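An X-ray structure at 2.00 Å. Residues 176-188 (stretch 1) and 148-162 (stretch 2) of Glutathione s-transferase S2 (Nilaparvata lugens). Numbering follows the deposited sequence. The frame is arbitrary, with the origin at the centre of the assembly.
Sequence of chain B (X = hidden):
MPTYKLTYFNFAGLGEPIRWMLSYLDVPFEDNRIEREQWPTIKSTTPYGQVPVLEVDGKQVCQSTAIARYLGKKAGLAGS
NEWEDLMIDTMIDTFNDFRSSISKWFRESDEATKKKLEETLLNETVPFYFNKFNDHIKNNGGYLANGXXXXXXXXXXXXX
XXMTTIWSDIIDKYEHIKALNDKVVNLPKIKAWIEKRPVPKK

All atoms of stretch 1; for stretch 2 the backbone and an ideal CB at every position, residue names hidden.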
ATOM      1  N   HIS B 176       5.732 -20.367  12.630  1.00 20.54           N
ATOM      2  CA  HIS B 176       6.182 -20.184  11.255  1.00 21.81           C
ATOM      3  C   HIS B 176       6.624 -18.748  10.982  1.00 16.47           C
ATOM      4  O   HIS B 176       7.543 -18.546  10.177  1.00 20.67           O
ATOM      5  CB  HIS B 176       5.087 -20.672  10.330  1.00 24.21           C
ATOM      6  CG  HIS B 176       4.756 -22.116  10.563  1.00 29.26           C
ATOM      7  ND1 HIS B 176       3.654 -22.533  11.285  1.00 36.25           N
ATOM      8  CD2 HIS B 176       5.443 -23.235  10.246  1.00 23.68           C
ATOM      9  CE1 HIS B 176       3.664 -23.850  11.370  1.00 34.30           C
ATOM     10  NE2 HIS B 176       4.742 -24.299  10.752  1.00 29.04           N
ATOM     11  N   ILE B 177       6.025 -17.754  11.652  1.00 16.21           N
ATOM     12  CA  ILE B 177       6.562 -16.392  11.594  1.00 16.33           C
ATOM     13  C   ILE B 177       7.967 -16.355  12.171  1.00 23.96           C
ATOM     14  O   ILE B 177       8.891 -15.811  11.564  1.00 18.02           O
ATOM     15  CB  ILE B 177       5.624 -15.409  12.313  1.00 19.81           C
ATOM     16  CG1 ILE B 177       4.269 -15.383  11.631  1.00 17.86           C
ATOM     17  CG2 ILE B 177       6.230 -14.028  12.347  1.00 20.80           C
ATOM     18  CD1 ILE B 177       3.244 -14.462  12.385  1.00 17.63           C
ATOM     19  N   LYS B 178       8.158 -16.947  13.353  1.00 27.72           N
ATOM     20  CA  LYS B 178       9.469 -16.903  13.999  1.00 22.51           C
ATOM     21  C   LYS B 178      10.531 -17.633  13.174  1.00 18.56           C
ATOM     22  O   LYS B 178      11.693 -17.207  13.130  1.00 21.24           O
ATOM     23  CB  LYS B 178       9.367 -17.497  15.404  1.00 27.44           C
ATOM     24  CG  LYS B 178      10.686 -17.605  16.144  1.00 32.94           C
ATOM     25  CD  LYS B 178      11.234 -16.238  16.492  1.00 37.87           C
ATOM     26  CE  LYS B 178      12.564 -16.361  17.229  1.00 51.14           C
ATOM     27  NZ  LYS B 178      13.230 -15.044  17.379  1.00 63.70           N
ATOM     28  N   ALA B 179      10.150 -18.743  12.534  1.00 16.33           N
ATOM     29  CA  ALA B 179      11.043 -19.466  11.623  1.00 17.12           C
ATOM     30  C   ALA B 179      11.447 -18.620  10.402  1.00 26.45           C
ATOM     31  O   ALA B 179      12.593 -18.679   9.944  1.00 20.80           O
ATOM     32  CB  ALA B 179      10.349 -20.721  11.145  1.00 22.55           C
ATOM     33  N   LEU B 180      10.498 -17.887   9.808  1.00 21.51           N
ATOM     34  CA  LEU B 180      10.875 -16.966   8.726  1.00 18.15           C
ATOM     35  C   LEU B 180      11.773 -15.855   9.253  1.00 15.99           C
ATOM     36  O   LEU B 180      12.738 -15.451   8.595  1.00 23.79           O
ATOM     37  CB  LEU B 180       9.612 -16.397   8.105  1.00 15.74           C
ATOM     38  CG  LEU B 180       9.746 -15.404   6.953  1.00 12.24           C
ATOM     39  CD1 LEU B 180      10.498 -16.024   5.768  1.00 18.75           C
ATOM     40  CD2 LEU B 180       8.370 -14.922   6.596  1.00 12.55           C
ATOM     41  N   ASN B 181      11.473 -15.361  10.453  1.00 21.26           N
ATOM     42  CA  ASN B 181      12.296 -14.324  11.053  1.00 21.20           C
ATOM     43  C   ASN B 181      13.738 -14.766  11.161  1.00 29.12           C
ATOM     44  O   ASN B 181      14.659 -14.009  10.819  1.00 22.98           O
ATOM     45  CB  ASN B 181      11.790 -13.958  12.441  1.00 20.32           C
ATOM     46  CG  ASN B 181      12.772 -13.071  13.176  1.00 30.89           C
ATOM     47  OD1 ASN B 181      12.660 -11.841  13.140  1.00 31.61           O
ATOM     48  ND2 ASN B 181      13.785 -13.683  13.796  1.00 30.84           N
ATOM     49  N   ASP B 182      13.959 -15.975  11.690  1.00 25.92           N
ATOM     50  CA  ASP B 182      15.330 -16.432  11.910  1.00 29.37           C
ATOM     51  C   ASP B 182      16.051 -16.627  10.590  1.00 22.73           C
ATOM     52  O   ASP B 182      17.247 -16.354  10.483  1.00 31.11           O
ATOM     53  CB  ASP B 182      15.333 -17.734  12.712  1.00 29.90           C
ATOM     54  CG  ASP B 182      14.711 -17.567  14.088  1.00 36.93           C
ATOM     55  OD1 ASP B 182      14.624 -16.414  14.589  1.00 32.86           O
ATOM     56  OD2 ASP B 182      14.304 -18.589  14.676  1.00 47.67           O
ATOM     57  N   LYS B 183      15.324 -17.066   9.573  1.00 22.22           N
ATOM     58  CA  LYS B 183      15.900 -17.273   8.248  1.00 27.13           C
ATOM     59  C   LYS B 183      16.330 -15.952   7.611  1.00 29.75           C
ATOM     60  O   LYS B 183      17.405 -15.860   7.016  1.00 25.19           O
ATOM     61  CB  LYS B 183      14.862 -18.002   7.403  1.00 30.84           C
ATOM     62  CG  LYS B 183      15.166 -18.219   5.979  1.00 36.89           C
ATOM     63  CD  LYS B 183      14.446 -19.469   5.467  1.00 47.47           C
ATOM     64  CE  LYS B 183      12.948 -19.495   5.765  1.00 54.07           C
ATOM     65  NZ  LYS B 183      12.333 -20.843   5.479  1.00 59.89           N
ATOM     66  N   VAL B 184      15.529 -14.905   7.752  1.00 25.12           N
ATOM     67  CA  VAL B 184      15.846 -13.658   7.066  1.00 25.55           C
ATOM     68  C   VAL B 184      17.008 -12.972   7.750  1.00 18.67           C
ATOM     69  O   VAL B 184      17.949 -12.516   7.096  1.00 25.11           O
ATOM     70  CB  VAL B 184      14.611 -12.740   6.993  1.00 18.22           C
ATOM     71  CG1 VAL B 184      15.041 -11.336   6.620  1.00 16.72           C
ATOM     72  CG2 VAL B 184      13.607 -13.287   5.958  1.00 18.67           C
ATOM     73  N   VAL B 185      16.980 -12.897   9.075  1.00 24.91           N
ATOM     74  CA  VAL B 185      18.043 -12.163   9.750  1.00 23.84           C
ATOM     75  C   VAL B 185      19.389 -12.855   9.665  1.00 34.09           C
ATOM     76  O   VAL B 185      20.400 -12.248  10.059  1.00 30.32           O
ATOM     77  CB  VAL B 185      17.750 -11.886  11.232  1.00 27.70           C
ATOM     78  CG1 VAL B 185      16.453 -11.165  11.361  1.00 32.80           C
ATOM     79  CG2 VAL B 185      17.759 -13.206  12.057  1.00 31.76           C
ATOM     80  N   ASN B 186      19.433 -14.084   9.132  1.00 32.75           N
ATOM     81  CA  ASN B 186      20.681 -14.803   8.922  1.00 31.33           C
ATOM     82  C   ASN B 186      21.119 -14.836   7.471  1.00 35.54           C
ATOM     83  O   ASN B 186      22.178 -15.397   7.172  1.00 33.60           O
ATOM     84  CB  ASN B 186      20.570 -16.230   9.467  1.00 36.47           C
ATOM     85  CG  ASN B 186      20.800 -16.271  10.973  1.00 44.20           C
ATOM     86  OD1 ASN B 186      21.908 -16.002  11.449  1.00 45.92           O
ATOM     87  ND2 ASN B 186      19.739 -16.555  11.735  1.00 44.54           N
ATOM     88  N   LEU B 187      20.357 -14.241   6.565  1.00 30.55           N
ATOM     89  CA  LEU B 187      20.896 -13.957   5.246  1.00 32.28           C
ATOM     90  C   LEU B 187      22.184 -13.162   5.432  1.00 23.67           C
ATOM     91  O   LEU B 187      22.203 -12.203   6.218  1.00 27.22           O
ATOM     92  CB  LEU B 187      19.876 -13.188   4.396  1.00 31.22           C
ATOM     93  CG  LEU B 187      18.618 -14.021   4.107  1.00 21.89           C
ATOM     94  CD1 LEU B 187      17.419 -13.197   3.500  1.00 21.11           C
ATOM     95  CD2 LEU B 187      18.975 -15.187   3.198  1.00 26.75           C
ATOM     96  N   PRO B 188      23.289 -13.559   4.791  1.00 26.99           N
ATOM     97  CA  PRO B 188      24.602 -13.014   5.187  1.00 35.33           C
ATOM     98  C   PRO B 188      24.650 -11.500   5.163  1.00 33.88           C
ATOM     99  O   PRO B 188      25.107 -10.864   6.124  1.00 32.70           O
ATOM    100  CB  PRO B 188      25.551 -13.641   4.160  1.00 38.14           C
ATOM    101  CG  PRO B 188      24.885 -14.839   3.695  1.00 43.23           C
ATOM    102  CD  PRO B 188      23.418 -14.622   3.782  1.00 32.78           C
ATOM    103  N   UNK B 148       9.164 -19.218  -1.889  1.00 27.76           N
ATOM    104  CA  UNK B 148      10.546 -18.768  -2.033  1.00 25.97           C
ATOM    105  C   UNK B 148      10.703 -17.362  -1.462  1.00 25.17           C
ATOM    106  O   UNK B 148       9.733 -16.607  -1.331  1.00 23.33           O
ATOM    107  CB  UNK B 148      10.975 -18.799  -3.501  1.00 25.97           C
ATOM    108  N   UNK B 149      11.951 -17.038  -1.123  1.00 18.44           N
ATOM    109  CA  UNK B 149      12.294 -15.751  -0.529  1.00 23.07           C
ATOM    110  C   UNK B 149      11.877 -14.594  -1.441  1.00 22.15           C
ATOM    111  O   UNK B 149      12.139 -14.609  -2.647  1.00 17.76           O
ATOM    112  CB  UNK B 149      13.796 -15.684  -0.243  1.00 23.07           C
ATOM    113  N   UNK B 150      11.232 -13.590  -0.862  1.00 20.39           N
ATOM    114  CA  UNK B 150      10.849 -12.405  -1.605  1.00 18.78           C
ATOM    115  C   UNK B 150      11.219 -11.143  -0.838  1.00 18.97           C
ATOM    116  O   UNK B 150      11.560 -11.184   0.347  1.00 15.74           O
ATOM    117  CB  UNK B 150       9.349 -12.425  -1.906  1.00 18.78           C
ATOM    118  N   UNK B 151      11.135  -9.988  -1.540  1.00 16.68           N
ATOM    119  CA  UNK B 151      11.265  -8.700  -0.864  1.00 13.29           C
ATOM    120  C   UNK B 151      10.195  -8.565   0.201  1.00 11.64           C
ATOM    121  O   UNK B 151      10.397  -7.891   1.213  1.00 13.51           O
ATOM    122  CB  UNK B 151      11.172  -7.546  -1.864  1.00 13.29           C
ATOM    123  N   UNK B 152       9.060  -9.224   0.002  1.00 11.99           N
ATOM    124  CA  UNK B 152       8.033  -9.210   1.008  1.00 11.40           C
ATOM    125  C   UNK B 152       8.496  -9.786   2.342  1.00 13.07           C
ATOM    126  O   UNK B 152       8.188  -9.239   3.407  1.00 11.36           O
ATOM    127  CB  UNK B 152       6.814  -9.984   0.502  1.00 11.40           C
ATOM    128  N   UNK B 153       9.209 -10.910   2.303  1.00 14.53           N
ATOM    129  CA  UNK B 153       9.750 -11.481   3.545  1.00 13.80           C
ATOM    130  C   UNK B 153      10.648 -10.481   4.264  1.00 14.06           C
ATOM    131  O   UNK B 153      10.596 -10.333   5.492  1.00 14.06           O
ATOM    132  CB  UNK B 153      10.531 -12.763   3.249  1.00 13.80           C
ATOM    133  N   UNK B 154      11.482  -9.784   3.514  1.00 12.90           N
ATOM    134  CA  UNK B 154      12.409  -8.842   4.106  1.00  9.70           C
ATOM    135  C   UNK B 154      11.679  -7.647   4.683  1.00 15.93           C
ATOM    136  O   UNK B 154      11.992  -7.195   5.779  1.00 15.72           O
ATOM    137  CB  UNK B 154      13.439  -8.384   3.071  1.00  9.70           C
ATOM    138  N   UNK B 155      10.674  -7.141   3.977  1.00 14.49           N
ATOM    139  CA  UNK B 155       9.882  -6.040   4.504  1.00 13.25           C
ATOM    140  C   UNK B 155       9.168  -6.459   5.785  1.00 13.67           C
ATOM    141  O   UNK B 155       9.200  -5.751   6.793  1.00 16.56           O
ATOM    142  CB  UNK B 155       8.870  -5.561   3.461  1.00 13.25           C
ATOM    143  N   UNK B 156       8.536  -7.628   5.753  1.00 13.98           N
ATOM    144  CA  UNK B 156       7.750  -8.146   6.878  1.00 12.64           C
ATOM    145  C   UNK B 156       8.615  -8.300   8.136  1.00 14.99           C
ATOM    146  O   UNK B 156       8.291  -7.762   9.210  1.00 18.73           O
ATOM    147  CB  UNK B 156       7.119  -9.490   6.508  1.00 12.64           C
ATOM    148  N   UNK B 157       9.739  -8.993   8.008  1.00 15.38           N
ATOM    149  CA  UNK B 157      10.613  -9.290   9.158  1.00 14.10           C
ATOM    150  C   UNK B 157      11.297  -8.040   9.686  1.00 17.66           C
ATOM    151  O   UNK B 157      11.413  -7.847  10.902  1.00 18.54           O
ATOM    152  CB  UNK B 157      11.670 -10.326   8.770  1.00 14.10           C
ATOM    153  N   UNK B 158      11.739  -7.142   8.797  1.00 18.25           N
ATOM    154  CA  UNK B 158      12.398  -5.939   9.292  1.00 11.85           C
ATOM    155  C   UNK B 158      11.446  -5.114  10.134  1.00 19.46           C
ATOM    156  O   UNK B 158      11.843  -4.565  11.166  1.00 18.67           O
ATOM    157  CB  UNK B 158      12.936  -5.101   8.130  1.00 11.85           C
ATOM    158  N   UNK B 159      10.164  -5.041   9.734  1.00 14.53           N
ATOM    159  CA  UNK B 159       9.203  -4.265  10.498  1.00 15.54           C
ATOM    160  C   UNK B 159       8.751  -5.025  11.746  1.00 26.27           C
ATOM    161  O   UNK B 159       8.572  -4.423  12.807  1.00 24.96           O
ATOM    162  CB  UNK B 159       7.997  -3.910   9.626  1.00 15.54           C
ATOM    163  N   UNK B 160       8.577  -6.347  11.669  1.00 20.11           N
ATOM    164  CA  UNK B 160       8.230  -7.107  12.878  1.00 23.59           C
ATOM    165  C   UNK B 160       9.313  -6.986  13.950  1.00 28.11           C
ATOM    166  O   UNK B 160       9.013  -6.935  15.149  1.00 26.71           O
ATOM    167  CB  UNK B 160       8.008  -8.580  12.531  1.00 23.59           C
ATOM    168  N   UNK B 161      10.576  -6.948  13.534  1.00 33.90           N
ATOM    169  CA  UNK B 161      11.671  -6.752  14.475  1.00 36.84           C
ATOM    170  C   UNK B 161      11.467  -5.474  15.273  1.00 38.15           C
ATOM    171  O   UNK B 161      11.663  -5.443  16.489  1.00 32.86           O
ATOM    172  CB  UNK B 161      13.012  -6.711  13.740  1.00 36.84           C
ATOM    173  N   UNK B 162      11.024  -4.418  14.612  1.00 39.31           N
ATOM    174  CA  UNK B 162      10.703  -3.202  15.328  1.00 40.76           C
ATOM    175  C   UNK B 162       9.640  -3.454  16.385  1.00 40.38           C
ATOM    176  O   UNK B 162       9.716  -2.915  17.489  1.00 42.10           O
ATOM    177  CB  UNK B 162      10.237  -2.119  14.353  1.00 40.76           C
TER

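Helix 176-185 and helix 151-162 cross at 102° with their axes 9.7 Å apart, and the two backbones come closest at position 157, whose CA lies 5.6 Å from the CA of Asn181.

Position 148 is extended and out of reach of stretch 1, so almost any side chain would serve; it is Lys148. Position 149 also has a loop backbone, but its CA-to-CB bond points toward stretch 1, with no atom of that stretch within 5.5 Å of the ideal CB. Only a side chain of some length could reach the methyl groups of Val184 and Leu187, and leucine, isoleucine or methionine would suit. Leu149 places CD2 3.7 Å from Leu187 CD1 and CD1 4.2 Å from Val184 CG2.

Position 150 immediately precedes the helix, where free backbone NH groups favour serine, threonine, aspartate or asparagine. Ser150 is the N-cap: its OG accepts a weak bond from the backbone N of position 153 at 3.4 Å. Positions 151 and 152 offer no contact with stretch 1 and leave the choice open; they are Trp151 and Gly152.

At position 153 the ideal CB points toward stretch 1, 4.1 Å from both Leu180 CD1 and Val184 CG2. These neighbours would accept a small or medium apolar residue, yet a place in the first helical turn also favours an acidic one that can bond back to position 150. Asp153 takes the second course: Ser150 N donates to Asp153 OD2 at 2.7 Å, while Asp153 CB packs 4.1 Å from Val184 CG2.

Position 154 points sideways, its ideal CB 4.9 Å from Val184 CG1, and valine, leucine or isoleucine could cover that methyl. Ile154 does so through CG1, 4.2 Å from Val184 CG1. Position 155 is out of reach, and Tyr155 makes no contact here.

Position 156 points toward stretch 1 across a gap wide enough for a large apolar side chain, with Ile177 and Leu180 beyond. The ring of Phe156 bridges it, meeting Leu180 CD2 at its edge, 4.0 Å from Phe156 CD2.

Position 157 is the centre of the crossing. Its ideal CB lies 4.1 Å from Val184 CG1 and 4.6 Å from Asn181 CA, so a compact apolar residue, valine, isoleucine or perhaps leucine, is expected. Ile157 is a knob among Leu180, Asn181, Val184 and Val185; its CD1 reaches to 4.1 Å from Leu180 CG, and its CG2 to 4.1 Å from Val185 CG1.

Positions 158 and 159 have no partner in stretch 1 and hold Ser158 and Ile159. At 160 the bond points toward Ile177 but the ideal CB is distant, which suits leucine or methionine; Leu160 CD1 packs 3.7 Å from Ile177 CG2.

Position 161 points sideways, its ideal CB 5.2 Å from Asn181 OD1, so a longer polar side chain is plausible. The end of Glu161 comes nearer, and one water donates to both Glu161 OE2, at 2.9 Å, and Asn181 OD1, at 3.1 Å. Position 162 is out of reach and is Phe162.

Stretch 2 148-162: KLSWGDIYFISILEF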
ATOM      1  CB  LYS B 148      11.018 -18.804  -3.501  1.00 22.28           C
ATOM      2  CG  LYS B 148      10.197 -17.969  -4.476  1.00 20.95           C
ATOM      3  CD  LYS B 148      10.564 -18.236  -5.965  1.00 26.75           C
ATOM      4  CE  LYS B 148       9.697 -17.406  -6.898  1.00 28.78           C
ATOM      5  NZ  LYS B 148       9.792 -17.676  -8.364  1.00 25.02           N
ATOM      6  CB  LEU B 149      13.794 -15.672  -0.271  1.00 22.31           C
ATOM      7  CG  LEU B 149      14.257 -14.402   0.462  1.00 18.51           C
ATOM      8  CD1 LEU B 149      13.873 -14.456   1.929  1.00 19.49           C
ATOM      9  CD2 LEU B 149      15.727 -14.201   0.339  1.00 30.68           C
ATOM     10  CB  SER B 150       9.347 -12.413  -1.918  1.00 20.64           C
ATOM     11  OG  SER B 150       8.540 -12.167  -0.772  1.00 14.50           O
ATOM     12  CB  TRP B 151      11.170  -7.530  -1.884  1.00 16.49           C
ATOM     13  CG  TRP B 151       9.805  -7.388  -2.495  1.00 12.99           C
ATOM     14  CD1 TRP B 151       9.359  -7.972  -3.657  1.00 13.19           C
ATOM     15  CD2 TRP B 151       8.711  -6.629  -1.985  1.00 11.18           C
ATOM     16  NE1 TRP B 151       8.067  -7.616  -3.897  1.00 12.47           N
ATOM     17  CE2 TRP B 151       7.646  -6.794  -2.883  1.00 13.61           C
ATOM     18  CE3 TRP B 151       8.523  -5.831  -0.844  1.00 10.32           C
ATOM     19  CZ2 TRP B 151       6.421  -6.198  -2.691  1.00 11.35           C
ATOM     20  CZ3 TRP B 151       7.305  -5.240  -0.647  1.00  9.50           C
ATOM     21  CH2 TRP B 151       6.256  -5.429  -1.553  1.00 10.53           C
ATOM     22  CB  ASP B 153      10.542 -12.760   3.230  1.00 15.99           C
ATOM     23  CG  ASP B 153       9.702 -13.825   2.554  1.00 18.01           C
ATOM     24  OD1 ASP B 153       8.624 -14.159   3.090  1.00 19.74           O
ATOM     25  OD2 ASP B 153      10.098 -14.298   1.459  1.00 20.14           O
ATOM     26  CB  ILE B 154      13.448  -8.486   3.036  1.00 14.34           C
ATOM     27  CG1 ILE B 154      14.311  -9.747   2.802  1.00 23.15           C
ATOM     28  CG2 ILE B 154      14.319  -7.334   3.478  1.00 20.75           C
ATOM     29  CD1 ILE B 154      15.241  -9.661   1.623  1.00 25.02           C
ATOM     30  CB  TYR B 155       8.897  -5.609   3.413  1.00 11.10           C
ATOM     31  CG  TYR B 155       8.120  -4.350   3.669  1.00 13.52           C
ATOM     32  CD1 TYR B 155       8.562  -3.130   3.161  1.00 15.18           C
ATOM     33  CD2 TYR B 155       6.910  -4.379   4.357  1.00 14.18           C
ATOM     34  CE1 TYR B 155       7.832  -1.967   3.348  1.00 16.19           C
ATOM     35  CE2 TYR B 155       6.187  -3.222   4.557  1.00 18.09           C
ATOM     36  CZ  TYR B 155       6.666  -2.015   4.040  1.00 15.74           C
ATOM     37  OH  TYR B 155       5.947  -0.868   4.244  1.00 18.24           O
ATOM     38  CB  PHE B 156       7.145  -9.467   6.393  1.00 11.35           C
ATOM     39  CG  PHE B 156       6.298 -10.224   7.385  1.00 15.57           C
ATOM     40  CD1 PHE B 156       5.121  -9.703   7.885  1.00 19.75           C
ATOM     41  CD2 PHE B 156       6.622 -11.526   7.706  1.00 16.92           C
ATOM     42  CE1 PHE B 156       4.321 -10.468   8.766  1.00 23.21           C
ATOM     43  CE2 PHE B 156       5.827 -12.265   8.548  1.00 17.16           C
ATOM     44  CZ  PHE B 156       4.694 -11.743   9.072  1.00 20.12           C
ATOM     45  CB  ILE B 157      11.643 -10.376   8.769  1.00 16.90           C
ATOM     46  CG1 ILE B 157      10.972 -11.692   8.436  1.00 16.42           C
ATOM     47  CG2 ILE B 157      12.599 -10.642   9.927  1.00 19.04           C
ATOM     48  CD1 ILE B 157       9.974 -12.142   9.494  1.00 19.77           C
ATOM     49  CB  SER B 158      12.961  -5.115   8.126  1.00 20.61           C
ATOM     50  OG  SER B 158      11.902  -4.562   7.373  1.00 19.31           O
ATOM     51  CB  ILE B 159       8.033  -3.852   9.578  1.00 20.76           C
ATOM     52  CG1 ILE B 159       8.563  -2.810   8.565  1.00 21.17           C
ATOM     53  CG2 ILE B 159       6.877  -3.293  10.360  1.00 23.94           C
ATOM     54  CD1 ILE B 159       7.601  -2.393   7.506  1.00 27.09           C
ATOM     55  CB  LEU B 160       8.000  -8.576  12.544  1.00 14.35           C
ATOM     56  CG  LEU B 160       6.711  -8.926  11.825  1.00 23.08           C
ATOM     57  CD1 LEU B 160       6.585 -10.410  11.707  1.00 24.76           C
ATOM     58  CD2 LEU B 160       5.483  -8.362  12.521  1.00 30.97           C
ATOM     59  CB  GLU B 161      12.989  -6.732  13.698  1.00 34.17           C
ATOM     60  CG  GLU B 161      14.146  -6.072  14.400  1.00 42.26           C
ATOM     61  CD  GLU B 161      15.413  -6.217  13.602  1.00 39.33           C
ATOM     62  OE1 GLU B 161      15.923  -5.196  13.097  1.00 40.85           O
ATOM     63  OE2 GLU B 161      15.869  -7.367  13.441  1.00 49.37           O
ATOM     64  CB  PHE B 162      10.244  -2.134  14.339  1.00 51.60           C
ATOM     65  CG  PHE B 162      10.017  -0.789  14.957  1.00 53.24           C
ATOM     66  CD1 PHE B 162      11.065   0.101  15.087  1.00 52.82           C
ATOM     67  CD2 PHE B 162       8.753  -0.409  15.405  1.00 52.29           C
ATOM     68  CE1 PHE B 162      10.864   1.358  15.652  1.00 56.55           C
ATOM     69  CE2 PHE B 162       8.549   0.837  15.968  1.00 55.70           C
ATOM     70  CZ  PHE B 162       9.610   1.724  16.088  1.00 56.73           C
TER
HETATM   71  O   HOH W   1      14.549  -9.785  14.397  1.00 41.39           O
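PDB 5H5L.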